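Local coordinates for MMACHC-like protein (Caenorhabditis elegans, PDB 5UJC) that binds cobalamin and probably catalyses the reductive removal of its upper-axial ligand, with a flavin and NADPH for cyanide or with glutathione for alkyl groups, at residues Y49-S60 and A185-K196; R164-L174 and T217-N225. All coordinates share one frame; numbering follows the deposited sequence.

Contact 1 (49-60 with 185-196) is mostly buried. It pairs two neighbouring strands of the four-stranded antiparallel sheet. Contact 2 (164-174 with 217-225) is only partly buried and joins an irregular loop to helix 212-225. The two lie on opposite sides of the chain's centre, their own centres about 28 Å apart, and share no strand or helix. Contact 1 is held mainly by backbone hydrogen bonds, with aliphatic side chains on both faces of the sheet. Contact 2 has no backbone-to-backbone bond; one asparagine amide and a set of aromatic rings do the work. Both contribute residues to the methylcobalamin pocket, contact 1 through Ala185 and Phe186.

Contact 1. Residues Y49-S60 and A185-K196; sequences YDDSTMALLILS and AFRSVLIFPNVK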
loop_
_atom_site.group_PDB
_atom_site.type_symbol
_atom_site.label_atom_id
_atom_site.label_comp_id
_atom_site.label_asym_id
_atom_site.label_seq_id
_atom_site.Cartn_x
_atom_site.Cartn_y
_atom_site.Cartn_z
ATOM N N TYR A 49 -0.309 21.198 -5.250
ATOM C CA TYR A 49 1.038 21.321 -5.785
ATOM C C TYR A 49 0.961 21.499 -7.273
ATOM O O TYR A 49 0.019 21.008 -7.919
ATOM C CB TYR A 49 1.871 20.062 -5.456
ATOM C CG TYR A 49 1.921 19.763 -3.994
ATOM C CD1 TYR A 49 2.826 20.406 -3.172
ATOM C CD2 TYR A 49 1.037 18.867 -3.426
ATOM C CE1 TYR A 49 2.831 20.181 -1.814
ATOM C CE2 TYR A 49 1.054 18.608 -2.082
ATOM C CZ TYR A 49 1.947 19.279 -1.273
ATOM O OH TYR A 49 1.964 19.041 0.063
ATOM N N ASP A 50 1.975 22.134 -7.846
ATOM C CA ASP A 50 2.075 22.255 -9.309
ATOM C C ASP A 50 2.113 20.890 -9.998
ATOM O O ASP A 50 2.602 19.892 -9.420
ATOM C CB ASP A 50 3.323 23.066 -9.703
ATOM C CG ASP A 50 3.247 24.539 -9.258
ATOM O OD1 ASP A 50 2.143 25.025 -8.930
ATOM O OD2 ASP A 50 4.312 25.197 -9.222
ATOM N N ASP A 51 1.630 20.856 -11.241
ATOM C CA ASP A 51 1.493 19.603 -12.005
ATOM C C ASP A 51 2.786 18.786 -12.068
ATOM O O ASP A 51 2.750 17.556 -11.992
ATOM C CB ASP A 51 1.026 19.881 -13.442
ATOM C CG ASP A 51 -0.419 20.304 -13.528
ATOM O OD1 ASP A 51 -1.172 20.115 -12.569
ATOM O OD2 ASP A 51 -0.806 20.806 -14.596
ATOM N N SER A 52 3.916 19.450 -12.242
ATOM C CA SER A 52 5.158 18.732 -12.471
ATOM C C SER A 52 5.867 18.290 -11.161
ATOM O O SER A 52 6.945 17.731 -11.212
ATOM C CB SER A 52 6.098 19.576 -13.309
ATOM O OG SER A 52 6.507 20.733 -12.597
ATOM N N THR A 53 5.255 18.560 -10.003
ATOM C CA THR A 53 5.845 18.207 -8.721
ATOM C C THR A 53 6.086 16.693 -8.640
ATOM O O THR A 53 5.187 15.895 -8.930
ATOM C CB THR A 53 4.926 18.636 -7.568
ATOM O OG1 THR A 53 4.707 20.044 -7.635
ATOM C CG2 THR A 53 5.516 18.297 -6.208
ATOM N N MET A 54 7.296 16.321 -8.240
ATOM C CA MET A 54 7.667 14.922 -8.057
ATOM C C MET A 54 7.005 14.298 -6.830
ATOM O O MET A 54 6.993 14.897 -5.746
ATOM C CB MET A 54 9.182 14.822 -7.896
ATOM C CG MET A 54 9.696 13.420 -7.635
ATOM S SD MET A 54 11.436 13.424 -7.154
ATOM C CE MET A 54 11.662 11.730 -6.616
ATOM N N ALA A 55 6.483 13.087 -7.015
ATOM C CA ALA A 55 6.029 12.245 -5.914
ATOM C C ALA A 55 6.585 10.835 -6.077
ATOM O O ALA A 55 6.843 10.376 -7.203
ATOM C CB ALA A 55 4.513 12.208 -5.867
ATOM N N LEU A 56 6.711 10.138 -4.938
ATOM C CA LEU A 56 7.074 8.714 -4.897
ATOM C C LEU A 56 6.028 7.947 -4.133
ATOM O O LEU A 56 5.747 8.248 -2.979
ATOM C CB LEU A 56 8.438 8.487 -4.233
ATOM C CG LEU A 56 9.658 8.937 -5.015
ATOM C CD1 LEU A 56 10.891 8.797 -4.118
ATOM C CD2 LEU A 56 9.832 8.097 -6.269
ATOM N N LEU A 57 5.484 6.935 -4.783
ATOM C CA LEU A 57 4.595 5.981 -4.150
ATOM C C LEU A 57 5.420 4.815 -3.614
ATOM O O LEU A 57 6.113 4.166 -4.371
ATOM C CB LEU A 57 3.585 5.479 -5.187
ATOM C CG LEU A 57 2.650 4.355 -4.755
ATOM C CD1 LEU A 57 1.736 4.806 -3.626
ATOM C CD2 LEU A 57 1.855 3.834 -5.938
ATOM N N ILE A 58 5.227 4.504 -2.334
ATOM C CA ILE A 58 5.901 3.389 -1.671
ATOM C C ILE A 58 4.850 2.322 -1.376
ATOM O O ILE A 58 3.796 2.613 -0.773
ATOM C CB ILE A 58 6.566 3.824 -0.345
ATOM C CG1 ILE A 58 7.634 4.930 -0.615
ATOM C CG2 ILE A 58 7.167 2.624 0.335
ATOM C CD1 ILE A 58 8.176 5.621 0.627
ATOM N N LEU A 59 5.098 1.111 -1.856
ATOM C CA LEU A 59 4.225 -0.014 -1.546
ATOM C C LEU A 59 5.002 -1.123 -0.891
ATOM O O LEU A 59 6.254 -1.167 -0.979
ATOM C CB LEU A 59 3.473 -0.479 -2.764
ATOM C CG LEU A 59 4.190 -0.987 -3.961
ATOM C CD1 LEU A 59 4.584 -2.441 -3.757
ATOM C CD2 LEU A 59 3.309 -0.872 -5.220
ATOM N N SER A 60 4.294 -1.962 -0.153
ATOM C CA SER A 60 4.892 -3.147 0.461
ATOM C C SER A 60 4.517 -4.403 -0.295
ATOM O O SER A 60 3.400 -4.536 -0.790
ATOM C CB SER A 60 4.457 -3.255 1.924
ATOM O OG SER A 60 3.054 -3.257 2.065
ATOM N N ALA A 185 0.480 -4.086 -0.502
ATOM C CA ALA A 185 -0.317 -2.963 -0.054
ATOM C C ALA A 185 0.350 -1.664 -0.395
ATOM O O ALA A 185 1.572 -1.578 -0.430
ATOM C CB ALA A 185 -0.547 -3.047 1.447
ATOM N N PHE A 186 -0.458 -0.629 -0.598
ATOM C CA PHE A 186 0.085 0.721 -0.698
ATOM C C PHE A 186 0.395 1.225 0.712
ATOM O O PHE A 186 -0.309 0.908 1.641
ATOM C CB PHE A 186 -0.901 1.636 -1.392
ATOM C CG PHE A 186 -1.236 1.201 -2.784
ATOM C CD1 PHE A 186 -0.294 1.336 -3.806
ATOM C CD2 PHE A 186 -2.458 0.601 -3.079
ATOM C CE1 PHE A 186 -0.612 0.944 -5.105
ATOM C CE2 PHE A 186 -2.774 0.235 -4.384
ATOM C CZ PHE A 186 -1.866 0.392 -5.374
ATOM N N ARG A 187 1.480 1.962 0.869
ATOM C CA ARG A 187 1.880 2.414 2.210
ATOM C C ARG A 187 1.957 3.930 2.334
ATOM O O ARG A 187 1.350 4.503 3.247
ATOM C CB ARG A 187 3.206 1.751 2.657
ATOM C CG ARG A 187 3.076 0.235 2.823
ATOM C CD ARG A 187 2.100 -0.137 3.928
ATOM N NE ARG A 187 1.943 -1.579 4.085
ATOM C CZ ARG A 187 1.004 -2.133 4.831
ATOM N NH1 ARG A 187 0.239 -1.372 5.627
ATOM N NH2 ARG A 187 0.834 -3.452 4.815
ATOM N N SER A 188 2.758 4.580 1.502
ATOM C CA SER A 188 3.001 6.009 1.676
ATOM C C SER A 188 3.269 6.680 0.348
ATOM O O SER A 188 3.708 6.048 -0.610
ATOM C CB SER A 188 4.205 6.280 2.627
ATOM O OG SER A 188 4.032 5.676 3.891
ATOM N N VAL A 189 3.007 7.978 0.300
ATOM C CA VAL A 189 3.450 8.806 -0.785
ATOM C C VAL A 189 4.296 9.938 -0.223
ATOM O O VAL A 189 3.917 10.585 0.754
ATOM C CB VAL A 189 2.262 9.392 -1.580
ATOM C CG1 VAL A 189 2.727 10.508 -2.503
ATOM C CG2 VAL A 189 1.542 8.298 -2.379
ATOM N N LEU A 190 5.460 10.121 -0.823
ATOM C CA LEU A 190 6.354 11.239 -0.536
ATOM C C LEU A 190 6.194 12.282 -1.618
ATOM O O LEU A 190 6.214 11.949 -2.804
ATOM C CB LEU A 190 7.797 10.769 -0.510
ATOM C CG LEU A 190 8.143 9.586 0.372
ATOM C CD1 LEU A 190 9.601 9.219 0.206
ATOM C CD2 LEU A 190 7.830 9.827 1.808
ATOM N N ILE A 191 5.974 13.524 -1.217
ATOM C CA ILE A 191 5.822 14.617 -2.174
ATOM C C ILE A 191 6.968 15.598 -1.946
ATOM O O ILE A 191 7.247 15.961 -0.822
ATOM C CB ILE A 191 4.469 15.328 -1.988
ATOM C CG1 ILE A 191 3.316 14.307 -2.100
ATOM C CG2 ILE A 191 4.300 16.456 -3.027
ATOM C CD1 ILE A 191 1.928 14.881 -1.837
ATOM N N PHE A 192 7.612 16.018 -3.039
ATOM C CA PHE A 192 8.795 16.896 -2.994
ATOM C C PHE A 192 8.474 18.237 -3.653
ATOM O O PHE A 192 8.642 18.397 -4.866
ATOM C CB PHE A 192 9.946 16.217 -3.691
ATOM C CG PHE A 192 10.319 14.894 -3.069
ATOM C CD1 PHE A 192 11.225 14.838 -2.031
ATOM C CD2 PHE A 192 9.723 13.716 -3.492
ATOM C CE1 PHE A 192 11.520 13.629 -1.425
ATOM C CE2 PHE A 192 10.033 12.504 -2.878
ATOM C CZ PHE A 192 10.920 12.474 -1.850
ATOM N N PRO A 193 7.977 19.204 -2.862
ATOM C CA PRO A 193 7.415 20.405 -3.476
ATOM C C PRO A 193 8.405 21.229 -4.285
ATOM O O PRO A 193 7.979 21.996 -5.156
ATOM C CB PRO A 193 6.905 21.216 -2.262
ATOM C CG PRO A 193 6.673 20.206 -1.205
ATOM C CD PRO A 193 7.742 19.168 -1.407
ATOM N N ASN A 194 9.707 21.093 -3.997
ATOM C CA ASN A 194 10.732 21.865 -4.716
ATOM C C ASN A 194 11.372 21.121 -5.880
ATOM O O ASN A 194 12.295 21.644 -6.500
ATOM C CB ASN A 194 11.835 22.330 -3.740
ATOM C CG ASN A 194 11.301 23.222 -2.636
ATOM O OD1 ASN A 194 11.685 23.091 -1.473
ATOM N ND2 ASN A 194 10.401 24.123 -2.990
ATOM N N VAL A 195 10.862 19.928 -6.209
ATOM C CA VAL A 195 11.444 19.124 -7.261
ATOM C C VAL A 195 10.426 18.946 -8.387
ATOM O O VAL A 195 9.356 18.380 -8.182
ATOM C CB VAL A 195 11.901 17.739 -6.749
ATOM C CG1 VAL A 195 12.497 16.941 -7.880
ATOM C CG2 VAL A 195 12.897 17.898 -5.605
ATOM N N LYS A 196 10.768 19.455 -9.566
ATOM C CA LYS A 196 9.877 19.431 -10.719
ATOM C C LYS A 196 10.447 18.495 -11.806
ATOM O O LYS A 196 11.645 18.547 -12.141
ATOM C CB LYS A 196 9.695 20.846 -11.284
ATOM C CG LYS A 196 9.310 21.894 -10.249
ATOM C CD LYS A 196 8.003 21.574 -9.559
ATOM C CE LYS A 196 7.655 22.621 -8.503
ATOM N NZ LYS A 196 7.492 23.976 -9.091
HETATM O O HOH W 1 5.215 21.853 -5.819
HETATM O O HOH W 2 1.827 -5.562 2.832
#
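Ile58 O accepts two backbone N-H groups from the facing strand. Arg187 N lies 2.9 Å from Ile58 O, in its carbonyl plane, and Ser188 N lies farther off, tilted from that plane. Arg187 and Ser188 thus both face Ile58, which is a classic beta bulge. Beyond it the register shifts by one residue, and Leu59 pairs with Phe186. The bulge turns Arg187 toward Ser60. Arg187 NE meets Ser60 OG at 2.9 Å, close to the guanidinium plane. A water bridges Ser60 OG and Arg187 NH2, and NH1 bonds a tartrate that probably comes from the crystallisation liquor.

On the face of Leu57 and Val189, Leu57 splits its two methyls. CD1 rests on Val189 CG2 (3.7 Å), while CD2 reaches the Phe186 ring. On the other face Met54 is extended, with CG anti to the backbone N (chi1 177°). It runs beside Phe192 in a Met-aromatic contact, and its SD touches Val195 CG1 at 3.7 Å. Helix 5-18 packs against Met54, Phe192 and Val195.

Near the turn at 50-53, Ile191 CG2 sits over the centre of the Tyr49 ring, 3.9 Å from the centroid. Thr53 OG1 donates to Asp50 O (2.8 Å) and accepts from a water that also binds Pro193 O. A long, weak salt bridge joins Asp50 OD2 to Lys196 NZ.

The whole is an antiparallel strand pair with a classic bulge, at the middle of the four-stranded sheet. Its Phe186 end borders the cobalamin site, where Phe186 O hydrogen-bonds the methylcobalamin.

Contact 2. Residues R164-L174 and T217-N225; sequences RMGPNLKFIGL and TALEKFNYN
Asn223 grips the backbone of Ile172 at both ends of its amide. ND2 donates to Ile172 O at 2.8 Å, nearly straight (175°) and on a carbonyl lone pair. OD1 accepts from Ile172 N at 3.0 Å, with the donor tilted from the amide carbonyl plane. ND2 also donates to Leu219 O, one turn back in the helix. These bonds fix the rotation of the amide, and OD1 takes a further hydrogen bond from the methylcobalamin. With an alanine at Asn223, Ile172 N and O would probably lose these mates, and the cobalamin its bond to OD1, leaving the loop freer to shift.

The Phe171 ring lies over the same amide. Phe171 chi1 of -171° sets CG opposite the backbone N, which brings the ring in to the helix, over the Asn223 amide. ND2 sits 3.4 Å above the ring centre, with ring and amide planes 27° apart. CZ of Phe171 reaches Leu219 CB, and the ring's edge is turned toward the face of Tyr224 in an offset edge-to-face pair.

Arg164 bends at chi2 and chi3 and folds its guanidinium flat onto Tyr224. The two centres are 4.0 Å apart, a cation-pi stack. Met165 CG meets the edge of the Tyr224 ring, 3.8 Å from CE1. The Met165 chain then bends at chi3, bringing CE to Asn223 O and OD1.

Farther along, Leu174 CD1 stands over the centre of the Phe222 ring, 3.8 Å from the centroid, while Ile172 CD1 touches CE2 of that ring. Phe231 also meets Phe222 and Leu174. The loop thus runs alongside the last turns of helix 212-225, in the opposite chain direction, and leads into strand 174-176, which pairs with strand 145-147; Gln135 of helix 134-140 bonds Gly173 O.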
loop_
_atom_site.group_PDB
_atom_site.type_symbol
_atom_site.label_atom_id
_atom_site.label_comp_id
_atom_site.label_asym_id
_atom_site.label_seq_id
_atom_site.Cartn_x
_atom_site.Cartn_y
_atom_site.Cartn_z
ATOM N N ARG A 164 -25.323 -5.174 0.086
ATOM C CA ARG A 164 -24.732 -6.466 0.446
ATOM C C ARG A 164 -23.701 -6.319 1.575
ATOM O O ARG A 164 -23.271 -7.313 2.165
ATOM C CB ARG A 164 -24.074 -7.128 -0.784
ATOM C CG ARG A 164 -25.056 -7.854 -1.703
ATOM C CD ARG A 164 -25.476 -9.204 -1.138
ATOM N NE ARG A 164 -24.325 -10.097 -0.928
ATOM C CZ ARG A 164 -23.725 -10.820 -1.886
ATOM N NH1 ARG A 164 -24.157 -10.777 -3.156
ATOM N NH2 ARG A 164 -22.676 -11.590 -1.574
ATOM N N MET A 165 -23.305 -5.082 1.875
ATOM C CA MET A 165 -22.237 -4.852 2.836
ATOM C C MET A 165 -22.731 -4.081 4.040
ATOM O O MET A 165 -23.834 -3.498 4.031
ATOM C CB MET A 165 -21.092 -4.131 2.179
ATOM C CG MET A 165 -20.504 -4.910 1.023
ATOM S SD MET A 165 -19.398 -3.926 0.071
ATOM C CE MET A 165 -17.952 -3.956 1.132
ATOM N N GLY A 166 -21.930 -4.107 5.091
ATOM C CA GLY A 166 -22.312 -3.509 6.363
ATOM C C GLY A 166 -22.351 -1.987 6.340
ATOM O O GLY A 166 -21.998 -1.363 5.324
ATOM N N PRO A 167 -22.746 -1.372 7.481
ATOM C CA PRO A 167 -22.897 0.069 7.563
ATOM C C PRO A 167 -21.607 0.799 7.270
ATOM O O PRO A 167 -20.518 0.354 7.693
ATOM C CB PRO A 167 -23.330 0.302 9.023
ATOM C CG PRO A 167 -23.947 -0.969 9.437
ATOM C CD PRO A 167 -23.160 -2.031 8.729
ATOM N N ASN A 168 -21.723 1.884 6.511
ATOM C CA ASN A 168 -20.595 2.744 6.183
ATOM C C ASN A 168 -19.528 1.991 5.416
ATOM O O ASN A 168 -18.358 2.340 5.466
ATOM C CB ASN A 168 -20.013 3.370 7.448
ATOM C CG ASN A 168 -21.079 4.004 8.323
ATOM O OD1 ASN A 168 -21.522 5.120 8.062
ATOM N ND2 ASN A 168 -21.529 3.275 9.339
ATOM N N LEU A 169 -19.932 0.943 4.714
ATOM C CA LEU A 169 -19.049 0.294 3.763
ATOM C C LEU A 169 -19.576 0.447 2.346
ATOM O O LEU A 169 -20.779 0.385 2.110
ATOM C CB LEU A 169 -18.876 -1.174 4.100
ATOM C CG LEU A 169 -18.273 -1.481 5.473
ATOM C CD1 LEU A 169 -18.366 -2.967 5.776
ATOM C CD2 LEU A 169 -16.821 -1.016 5.552
ATOM N N LYS A 170 -18.657 0.686 1.418
ATOM C CA LYS A 170 -18.967 0.763 0.020
ATOM C C LYS A 170 -18.357 -0.370 -0.735
ATOM O O LYS A 170 -17.378 -0.935 -0.320
ATOM C CB LYS A 170 -18.459 2.088 -0.546
ATOM C CG LYS A 170 -19.132 3.300 0.099
ATOM C CD LYS A 170 -20.608 3.430 -0.347
ATOM C CE LYS A 170 -21.374 4.403 0.527
ATOM N NZ LYS A 170 -20.823 5.783 0.451
ATOM N N PHE A 171 -18.914 -0.661 -1.903
ATOM C CA PHE A 171 -18.318 -1.656 -2.814
ATOM C C PHE A 171 -17.203 -0.972 -3.585
ATOM O O PHE A 171 -17.453 -0.167 -4.479
ATOM C CB PHE A 171 -19.411 -2.235 -3.742
ATOM C CG PHE A 171 -18.953 -3.427 -4.576
ATOM C CD1 PHE A 171 -18.287 -3.237 -5.767
ATOM C CD2 PHE A 171 -19.197 -4.714 -4.153
ATOM C CE1 PHE A 171 -17.937 -4.306 -6.564
ATOM C CE2 PHE A 171 -18.852 -5.800 -4.941
ATOM C CZ PHE A 171 -18.224 -5.597 -6.155
ATOM N N ILE A 172 -15.965 -1.238 -3.166
ATOM C CA ILE A 172 -14.800 -0.503 -3.658
ATOM C C ILE A 172 -13.978 -1.277 -4.671
ATOM O O ILE A 172 -14.090 -2.501 -4.799
ATOM C CB ILE A 172 -13.885 0.016 -2.514
ATOM C CG1 ILE A 172 -13.363 -1.144 -1.638
ATOM C CG2 ILE A 172 -14.643 1.035 -1.655
ATOM C CD1 ILE A 172 -12.176 -0.767 -0.776
ATOM N N GLY A 173 -13.159 -0.548 -5.407
ATOM C CA GLY A 173 -12.288 -1.168 -6.398
ATOM C C GLY A 173 -11.073 -1.846 -5.800
ATOM O O GLY A 173 -10.813 -1.760 -4.580
ATOM N N LEU A 174 -10.293 -2.443 -6.693
ATOM C CA LEU A 174 -9.173 -3.307 -6.345
ATOM C C LEU A 174 -8.060 -3.097 -7.332
ATOM O O LEU A 174 -8.279 -3.131 -8.551
ATOM C CB LEU A 174 -9.590 -4.776 -6.385
ATOM C CG LEU A 174 -8.487 -5.818 -6.140
ATOM C CD1 LEU A 174 -7.976 -5.741 -4.701
ATOM C CD2 LEU A 174 -9.020 -7.209 -6.443
ATOM N N THR A 217 -15.862 -10.737 -10.797
ATOM C CA THR A 217 -15.695 -11.794 -9.795
ATOM C C THR A 217 -14.638 -11.391 -8.760
ATOM O O THR A 217 -14.833 -11.569 -7.563
ATOM C CB THR A 217 -15.323 -13.123 -10.442
ATOM O OG1 THR A 217 -16.357 -13.496 -11.348
ATOM C CG2 THR A 217 -15.163 -14.221 -9.398
ATOM N N ALA A 218 -13.526 -10.838 -9.232
ATOM C CA ALA A 218 -12.446 -10.405 -8.329
ATOM C C ALA A 218 -12.961 -9.335 -7.363
ATOM O O ALA A 218 -12.660 -9.368 -6.151
ATOM C CB ALA A 218 -11.268 -9.877 -9.129
ATOM N N LEU A 219 -13.740 -8.384 -7.888
ATOM C CA LEU A 219 -14.249 -7.324 -7.060
ATOM C C LEU A 219 -15.255 -7.829 -6.021
ATOM O O LEU A 219 -15.273 -7.333 -4.876
ATOM C CB LEU A 219 -14.850 -6.199 -7.910
ATOM C CG LEU A 219 -13.839 -5.378 -8.720
ATOM C CD1 LEU A 219 -14.507 -4.446 -9.694
ATOM C CD2 LEU A 219 -12.943 -4.624 -7.810
ATOM N N GLU A 220 -16.072 -8.806 -6.395
ATOM C CA GLU A 220 -16.963 -9.456 -5.429
ATOM C C GLU A 220 -16.175 -10.222 -4.356
ATOM O O GLU A 220 -16.494 -10.135 -3.186
ATOM C CB GLU A 220 -17.960 -10.366 -6.131
ATOM C CG GLU A 220 -18.987 -9.569 -6.965
ATOM C CD GLU A 220 -20.036 -10.417 -7.651
ATOM O OE1 GLU A 220 -20.166 -11.601 -7.314
ATOM O OE2 GLU A 220 -20.770 -9.872 -8.519
ATOM N N LYS A 221 -15.149 -10.959 -4.761
ATOM C CA LYS A 221 -14.336 -11.713 -3.792
ATOM C C LYS A 221 -13.659 -10.758 -2.810
ATOM O O LYS A 221 -13.539 -11.042 -1.623
ATOM C CB LYS A 221 -13.285 -12.568 -4.503
ATOM C CG LYS A 221 -13.827 -13.853 -5.147
ATOM C CD LYS A 221 -14.259 -14.910 -4.107
ATOM C CE LYS A 221 -13.205 -15.168 -3.010
ATOM N NZ LYS A 221 -13.471 -16.399 -2.197
ATOM N N PHE A 222 -13.228 -9.619 -3.316
ATOM C CA PHE A 222 -12.585 -8.597 -2.481
ATOM C C PHE A 222 -13.591 -7.997 -1.482
ATOM O O PHE A 222 -13.346 -7.962 -0.283
ATOM C CB PHE A 222 -11.985 -7.515 -3.382
ATOM C CG PHE A 222 -11.312 -6.374 -2.640
ATOM C CD1 PHE A 222 -10.340 -6.619 -1.671
ATOM C CD2 PHE A 222 -11.616 -5.048 -2.957
ATOM C CE1 PHE A 222 -9.710 -5.573 -1.041
ATOM C CE2 PHE A 222 -10.975 -4.011 -2.320
ATOM C CZ PHE A 222 -10.012 -4.275 -1.379
ATOM N N ASN A 223 -14.707 -7.499 -1.980
ATOM C CA ASN A 223 -15.643 -6.794 -1.111
ATOM C C ASN A 223 -16.394 -7.697 -0.155
ATOM O O ASN A 223 -16.675 -7.290 0.975
ATOM C CB ASN A 223 -16.600 -5.957 -1.920
ATOM C CG ASN A 223 -15.942 -4.682 -2.421
ATOM O OD1 ASN A 223 -15.645 -3.775 -1.628
ATOM N ND2 ASN A 223 -15.631 -4.639 -3.721
ATOM N N TYR A 224 -16.721 -8.918 -0.601
ATOM C CA TYR A 224 -17.596 -9.828 0.172
ATOM C C TYR A 224 -16.835 -10.897 0.957
ATOM O O TYR A 224 -17.387 -11.459 1.907
ATOM C CB TYR A 224 -18.594 -10.511 -0.749
ATOM C CG TYR A 224 -19.451 -9.564 -1.578
ATOM C CD1 TYR A 224 -19.802 -8.288 -1.108
ATOM C CD2 TYR A 224 -19.975 -9.980 -2.792
ATOM C CE1 TYR A 224 -20.620 -7.453 -1.853
ATOM C CE2 TYR A 224 -20.772 -9.147 -3.541
ATOM C CZ TYR A 224 -21.090 -7.887 -3.076
ATOM O OH TYR A 224 -21.920 -7.095 -3.836
ATOM N N ASN A 225 -15.584 -11.201 0.558
ATOM C CA ASN A 225 -14.886 -12.394 1.065
ATOM C C ASN A 225 -13.410 -12.148 1.349
ATOM O O ASN A 225 -12.642 -13.081 1.415
ATOM C CB ASN A 225 -15.005 -13.542 0.049
ATOM C CG ASN A 225 -16.437 -13.924 -0.234
ATOM O OD1 ASN A 225 -16.939 -13.716 -1.332
ATOM N ND2 ASN A 225 -17.105 -14.401 0.760
#